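Nucleoprotein (Rift valley fever virus, PDB 3OV9) encapsidates the viral genomic RNA, protecting it from nucleases, in a nucleocapsid that serves as template for viral transcription and replication. Local coordinates at residues A[101-104]-A[105-108]; A[35-38]-A[39-42]. All coordinates share one frame; numbering follows the deposited sequence.

Contact 1. Residues A[101-104]-A[105-108]; sequences ELTL and SRVA
T103 meets R106 at the start of helix 104-110, a worked example of the N-cap: a hydroxyl just ahead of a helix takes up a backbone N-H of the first turn. T103 OG1 accepts from R106 N at 3.2 Å, with an N-H...O angle of 152°. The first torsion of T103 (chi1 68°) makes this possible, because it sets OG1 between the backbone N and the carbonyl carbon and swings it over the opening turn. The same oxygen lies against the aliphatic part of R106, 3.2 Å from R106 CG, as the two side chains pass each other at a slant.

From there the arginine runs back along the loop. Its chain is extended from CG to NE, which carries the guanidinium two residues upstream of the cap, where R106 NH1 donates to the main-chain E101 O at 2.9 Å. That oxygen sits at the guanidinium edge, somewhat tilted from its plane, and the bond is bent to 135°. P97 O and N96 OD1 take bonds from NH2, and S98 O a second from NH1; the two nitrogens together donate to four neutral oxygens, which fixes the rotation of this buried group. R106 and S105 are RNA-binding residues by similarity; the grip on R106 is therefore consistent with a group positioned in advance.

A second shell surrounds the turn. N66 OD1 accepts from S105 N, supplementing the threonine cap, while the L104 side chain packs against M57, L60 and A61 of helix 50-63 and against P68 and M71. Regular helical bonding follows at once, with V107 N donating to T103 O and A108 N to L104 O. V107 CG2 rests 3.4 Å from T103 O, the acceptor of its own backbone N-H.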
ATOM      1  N   GLU A 101      37.332  -4.223   3.489  1.00 21.77           N
ATOM      2  CA  GLU A 101      36.602  -5.329   4.111  1.00 21.21           C
ATOM      3  C   GLU A 101      36.470  -6.519   3.166  1.00 20.39           C
ATOM      4  O   GLU A 101      36.193  -6.356   1.973  1.00 20.30           O
ATOM      5  CB  GLU A 101      35.209  -4.879   4.560  1.00 21.38           C
ATOM      6  CG  GLU A 101      35.186  -3.731   5.577  1.00 22.74           C
ATOM      7  CD  GLU A 101      35.423  -4.178   7.012  1.00 24.03           C
ATOM      8  OE1 GLU A 101      35.630  -5.387   7.258  1.00 24.90           O
ATOM      9  OE2 GLU A 101      35.401  -3.304   7.904  1.00 24.87           O
ATOM     10  N   LEU A 102      36.664  -7.715   3.717  1.00 19.44           N
ATOM     11  CA  LEU A 102      36.472  -8.960   2.978  1.00 18.43           C
ATOM     12  C   LEU A 102      35.039  -9.458   3.092  1.00 17.87           C
ATOM     13  O   LEU A 102      34.381  -9.271   4.122  1.00 17.66           O
ATOM     14  CB  LEU A 102      37.422 -10.047   3.495  1.00 18.40           C
ATOM     15  CG  LEU A 102      38.917  -9.946   3.187  1.00 17.89           C
ATOM     16  CD1 LEU A 102      39.690 -10.986   3.987  1.00 17.05           C
ATOM     17  CD2 LEU A 102      39.183 -10.110   1.698  1.00 17.33           C
ATOM     18  N   THR A 103      34.564 -10.077   2.013  1.00 17.14           N
ATOM     19  CA  THR A 103      33.323 -10.855   2.007  1.00 16.60           C
ATOM     20  C   THR A 103      33.622 -12.166   1.290  1.00 16.25           C
ATOM     21  O   THR A 103      34.620 -12.270   0.571  1.00 15.94           O
ATOM     22  CB  THR A 103      32.166 -10.148   1.258  1.00 16.69           C
ATOM     23  OG1 THR A 103      32.459 -10.083  -0.146  1.00 16.77           O
ATOM     24  CG2 THR A 103      31.921  -8.749   1.799  1.00 16.69           C
ATOM     25  N   LEU A 104      32.756 -13.157   1.482  1.00 15.96           N
ATOM     26  CA  LEU A 104      32.906 -14.451   0.814  1.00 15.58           C
ATOM     27  C   LEU A 104      32.874 -14.334  -0.716  1.00 15.31           C
ATOM     28  O   LEU A 104      33.693 -14.948  -1.401  1.00 15.22           O
ATOM     29  CB  LEU A 104      31.845 -15.445   1.309  1.00 15.52           C
ATOM     30  CG  LEU A 104      31.866 -15.808   2.798  1.00 15.66           C
ATOM     31  CD1 LEU A 104      30.627 -16.610   3.162  1.00 16.46           C
ATOM     32  CD2 LEU A 104      33.124 -16.576   3.177  1.00 15.81           C
ATOM     33  N   SER A 105      31.947 -13.531  -1.239  1.00 15.13           N
ATOM     34  CA  SER A 105      31.812 -13.332  -2.686  1.00 15.25           C
ATOM     35  C   SER A 105      33.063 -12.694  -3.290  1.00 14.89           C
ATOM     36  O   SER A 105      33.454 -13.025  -4.410  1.00 14.99           O
ATOM     37  CB  SER A 105      30.582 -12.480  -3.015  1.00 15.48           C
ATOM     38  OG  SER A 105      29.381 -13.178  -2.742  1.00 16.71           O
ATOM     39  N   ARG A 106      33.681 -11.781  -2.544  1.00 14.56           N
ATOM     40  CA  ARG A 106      34.900 -11.106  -3.000  1.00 13.99           C
ATOM     41  C   ARG A 106      36.093 -12.059  -3.088  1.00 13.53           C
ATOM     42  O   ARG A 106      36.925 -11.938  -3.988  1.00 13.30           O
ATOM     43  CB  ARG A 106      35.220  -9.906  -2.109  1.00 14.19           C
ATOM     44  CG  ARG A 106      34.304  -8.723  -2.372  1.00 14.70           C
ATOM     45  CD  ARG A 106      34.543  -7.575  -1.410  1.00 16.48           C
ATOM     46  NE  ARG A 106      33.594  -6.489  -1.651  1.00 17.74           N
ATOM     47  CZ  ARG A 106      33.600  -5.323  -1.012  1.00 18.76           C
ATOM     48  NH1 ARG A 106      34.506  -5.068  -0.074  1.00 19.02           N
ATOM     49  NH2 ARG A 106      32.691  -4.406  -1.314  1.00 19.91           N
ATOM     50  N   VAL A 107      36.172 -13.007  -2.156  1.00 13.03           N
ATOM     51  CA  VAL A 107      37.211 -14.038  -2.210  1.00 12.69           C
ATOM     52  C   VAL A 107      37.066 -14.874  -3.491  1.00 12.26           C
ATOM     53  O   VAL A 107      38.043 -15.077  -4.219  1.00 11.93           O
ATOM     54  CB  VAL A 107      37.210 -14.934  -0.942  1.00 12.48           C
ATOM     55  CG1 VAL A 107      38.227 -16.070  -1.079  1.00 12.92           C
ATOM     56  CG2 VAL A 107      37.520 -14.094   0.299  1.00 13.01           C
ATOM     57  N   ALA A 108      35.846 -15.329  -3.770  1.00 12.08           N
ATOM     58  CA  ALA A 108      35.556 -16.093  -4.984  1.00 11.83           C
ATOM     59  C   ALA A 108      35.881 -15.307  -6.255  1.00 11.71           C
ATOM     60  O   ALA A 108      36.415 -15.863  -7.217  1.00 11.72           O
ATOM     61  CB  ALA A 108      34.095 -16.548  -4.995  1.00 11.84           C
TER

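Contact 2. Residues A[35-38]-A[39-42]; sequences ARRV and IELL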
ATOM      1  N   ALA A  35      40.267  -6.573  -6.410  1.00 15.18           N
ATOM      2  CA  ALA A  35      40.922  -7.886  -6.303  1.00 15.44           C
ATOM      3  C   ALA A  35      42.278  -7.861  -5.594  1.00 15.63           C
ATOM      4  O   ALA A  35      42.562  -8.730  -4.765  1.00 15.67           O
ATOM      5  CB  ALA A  35      41.050  -8.526  -7.672  1.00 15.53           C
ATOM      6  N   ARG A  36      43.112  -6.875  -5.922  1.00 15.57           N
ATOM      7  CA  ARG A  36      44.430  -6.748  -5.293  1.00 15.85           C
ATOM      8  C   ARG A  36      44.324  -6.529  -3.784  1.00 15.96           C
ATOM      9  O   ARG A  36      45.094  -7.110  -3.016  1.00 16.25           O
ATOM     10  CB  ARG A  36      45.248  -5.624  -5.943  1.00 15.94           C
ATOM     11  CG  ARG A  36      45.747  -5.953  -7.337  1.00 16.40           C
ATOM     12  CD  ARG A  36      46.389  -4.738  -8.003  1.00 17.26           C
ATOM     13  NE  ARG A  36      46.783  -5.028  -9.380  1.00 17.93           N
ATOM     14  CZ  ARG A  36      45.985  -4.914 -10.441  1.00 18.30           C
ATOM     15  NH1 ARG A  36      44.727  -4.507 -10.302  1.00 18.51           N
ATOM     16  NH2 ARG A  36      46.449  -5.212 -11.648  1.00 18.98           N
ATOM     17  N   ARG A  37      43.364  -5.705  -3.367  1.00 15.92           N
ATOM     18  CA  ARG A  37      43.126  -5.462  -1.946  1.00 16.06           C
ATOM     19  C   ARG A  37      42.581  -6.713  -1.252  1.00 15.85           C
ATOM     20  O   ARG A  37      42.959  -7.003  -0.115  1.00 15.88           O
ATOM     21  CB  ARG A  37      42.198  -4.260  -1.736  1.00 16.28           C
ATOM     22  CG  ARG A  37      42.050  -3.799  -0.277  1.00 17.26           C
ATOM     23  CD  ARG A  37      43.381  -3.476   0.401  1.00 18.77           C
ATOM     24  NE  ARG A  37      43.176  -2.963   1.756  1.00 20.52           N
ATOM     25  CZ  ARG A  37      44.075  -3.019   2.736  1.00 20.81           C
ATOM     26  NH1 ARG A  37      45.262  -3.577   2.537  1.00 22.14           N
ATOM     27  NH2 ARG A  37      43.778  -2.518   3.928  1.00 22.21           N
ATOM     28  N   VAL A  38      41.711  -7.449  -1.944  1.00 15.72           N
ATOM     29  CA  VAL A  38      41.154  -8.700  -1.411  1.00 15.49           C
ATOM     30  C   VAL A  38      42.269  -9.697  -1.075  1.00 15.77           C
ATOM     31  O   VAL A  38      42.311 -10.237   0.034  1.00 15.70           O
ATOM     32  CB  VAL A  38      40.112  -9.339  -2.376  1.00 15.47           C
ATOM     33  CG1 VAL A  38      39.786 -10.777  -1.961  1.00 15.19           C
ATOM     34  CG2 VAL A  38      38.835  -8.515  -2.409  1.00 15.01           C
ATOM     35  N   ILE A  39      43.174  -9.915  -2.025  1.00 15.67           N
ATOM     36  CA  ILE A  39      44.288 -10.849  -1.836  1.00 16.26           C
ATOM     37  C   ILE A  39      45.265 -10.341  -0.765  1.00 16.62           C
ATOM     38  O   ILE A  39      45.774 -11.127   0.038  1.00 16.58           O
ATOM     39  CB  ILE A  39      45.003 -11.162  -3.173  1.00 16.10           C
ATOM     40  CG1 ILE A  39      44.026 -11.840  -4.141  1.00 16.29           C
ATOM     41  CG2 ILE A  39      46.230 -12.060  -2.958  1.00 15.80           C
ATOM     42  CD1 ILE A  39      44.493 -11.885  -5.564  1.00 17.05           C
ATOM     43  N   GLU A  40      45.504  -9.030  -0.742  1.00 17.21           N
ATOM     44  CA  GLU A  40      46.353  -8.429   0.289  1.00 17.99           C
ATOM     45  C   GLU A  40      45.806  -8.712   1.685  1.00 18.04           C
ATOM     46  O   GLU A  40      46.558  -9.109   2.579  1.00 18.34           O
ATOM     47  CB  GLU A  40      46.507  -6.919   0.074  1.00 18.24           C
ATOM     48  CG  GLU A  40      47.508  -6.257   1.031  1.00 19.92           C
ATOM     49  CD  GLU A  40      47.748  -4.791   0.723  1.00 22.09           C
ATOM     50  OE1 GLU A  40      46.792  -4.089   0.330  1.00 22.77           O
ATOM     51  OE2 GLU A  40      48.900  -4.336   0.889  1.00 24.10           O
ATOM     52  N   LEU A  41      44.500  -8.515   1.855  1.00 18.17           N
ATOM     53  CA  LEU A  41      43.828  -8.753   3.134  1.00 18.13           C
ATOM     54  C   LEU A  41      43.834 -10.229   3.532  1.00 18.40           C
ATOM     55  O   LEU A  41      44.014 -10.547   4.709  1.00 18.12           O
ATOM     56  CB  LEU A  41      42.399  -8.201   3.121  1.00 18.16           C
ATOM     57  CG  LEU A  41      42.229  -6.676   3.065  1.00 18.02           C
ATOM     58  CD1 LEU A  41      40.785  -6.323   2.768  1.00 17.49           C
ATOM     59  CD2 LEU A  41      42.697  -5.995   4.348  1.00 18.22           C
ATOM     60  N   LEU A  42      43.654 -11.117   2.551  1.00 18.66           N
ATOM     61  CA  LEU A  42      43.720 -12.566   2.790  1.00 18.97           C
ATOM     62  C   LEU A  42      45.081 -12.993   3.337  1.00 19.46           C
ATOM     63  O   LEU A  42      45.150 -13.709   4.337  1.00 19.38           O
ATOM     64  CB  LEU A  42      43.397 -13.361   1.518  1.00 18.90           C
ATOM     65  CG  LEU A  42      41.943 -13.394   1.041  1.00 18.41           C
ATOM     66  CD1 LEU A  42      41.857 -14.008  -0.346  1.00 17.72           C
ATOM     67  CD2 LEU A  42      41.044 -14.148   2.023  1.00 18.44           C
TER
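R37 lays its guanidinium across L41, one helical turn further along helix 35-46, and L41 CD2 sits over the centre of one face, 3.7 Å from R37 CZ. The two residues are i and i+4, so the L41 methyl covers one face of the cation. This packing is joined to an i to i+3 salt bridge: R37 NH1 donates to E40 OE1 at 2.7 Å. The glutamate thus meets the edge of the group whose face the leucine covers. Its carboxylate stands nearly upright to the guanidinium, the planes 82° apart, and NH1 reaches OE1 from above the carboxylate plane.

The arginine gets there by a fold in its chain. CG leaves anti to the backbone N (chi1 -172°), and a bend at the next torsion (chi2 55°) turns the side chain along the helix toward E40 and L41. The group has a second anionic partner: R37 NE forms a salt bridge with D100 OD1 in the loop leading to helix 104-110.

Another side of the helix is apolar. V38 and L42 lie alongside one another, pointing the same way, with V38 CG1 4.2 Å from L42 CD1. V38 packs on R106 and A110, L42 on V107, W50 and M57, so this pair seats the helix on its neighbours. Beneath the side chains run the i to i+4 backbone bonds from A35 O, R36 O, R37 O and V38 O.

E40 also packs on Y4 of a neighbouring subunit, as I39 does on R8 of that subunit, within the region essential for oligomerization. With carboxylates at NH1 (E40) and NE (D100), the R37 cation is probably well compensated, and the D100 bridge joins the helix to the loop beside it.

The two contacts lie about 9 Å apart between centres and touch by packing: L102 CD2 of contact 1 lies 3.5 Å from the backbone V38 O of contact 2, and V107 CG2 and L42 CD2 form an apolar pair at 3.9 Å. Helix 35-46 is thus packed against both the loop before helix 104-110 and its first turn. Contact 1 holds S105 and R106, assigned to RNA binding by similarity. The side chain of F33, another such residue just ahead of helix 35-46, is about 4 Å from those of both R106 and A35. Contact 2 therefore packs near this site through A35 and V38, and on a neighbouring subunit through R36, I39 and E40.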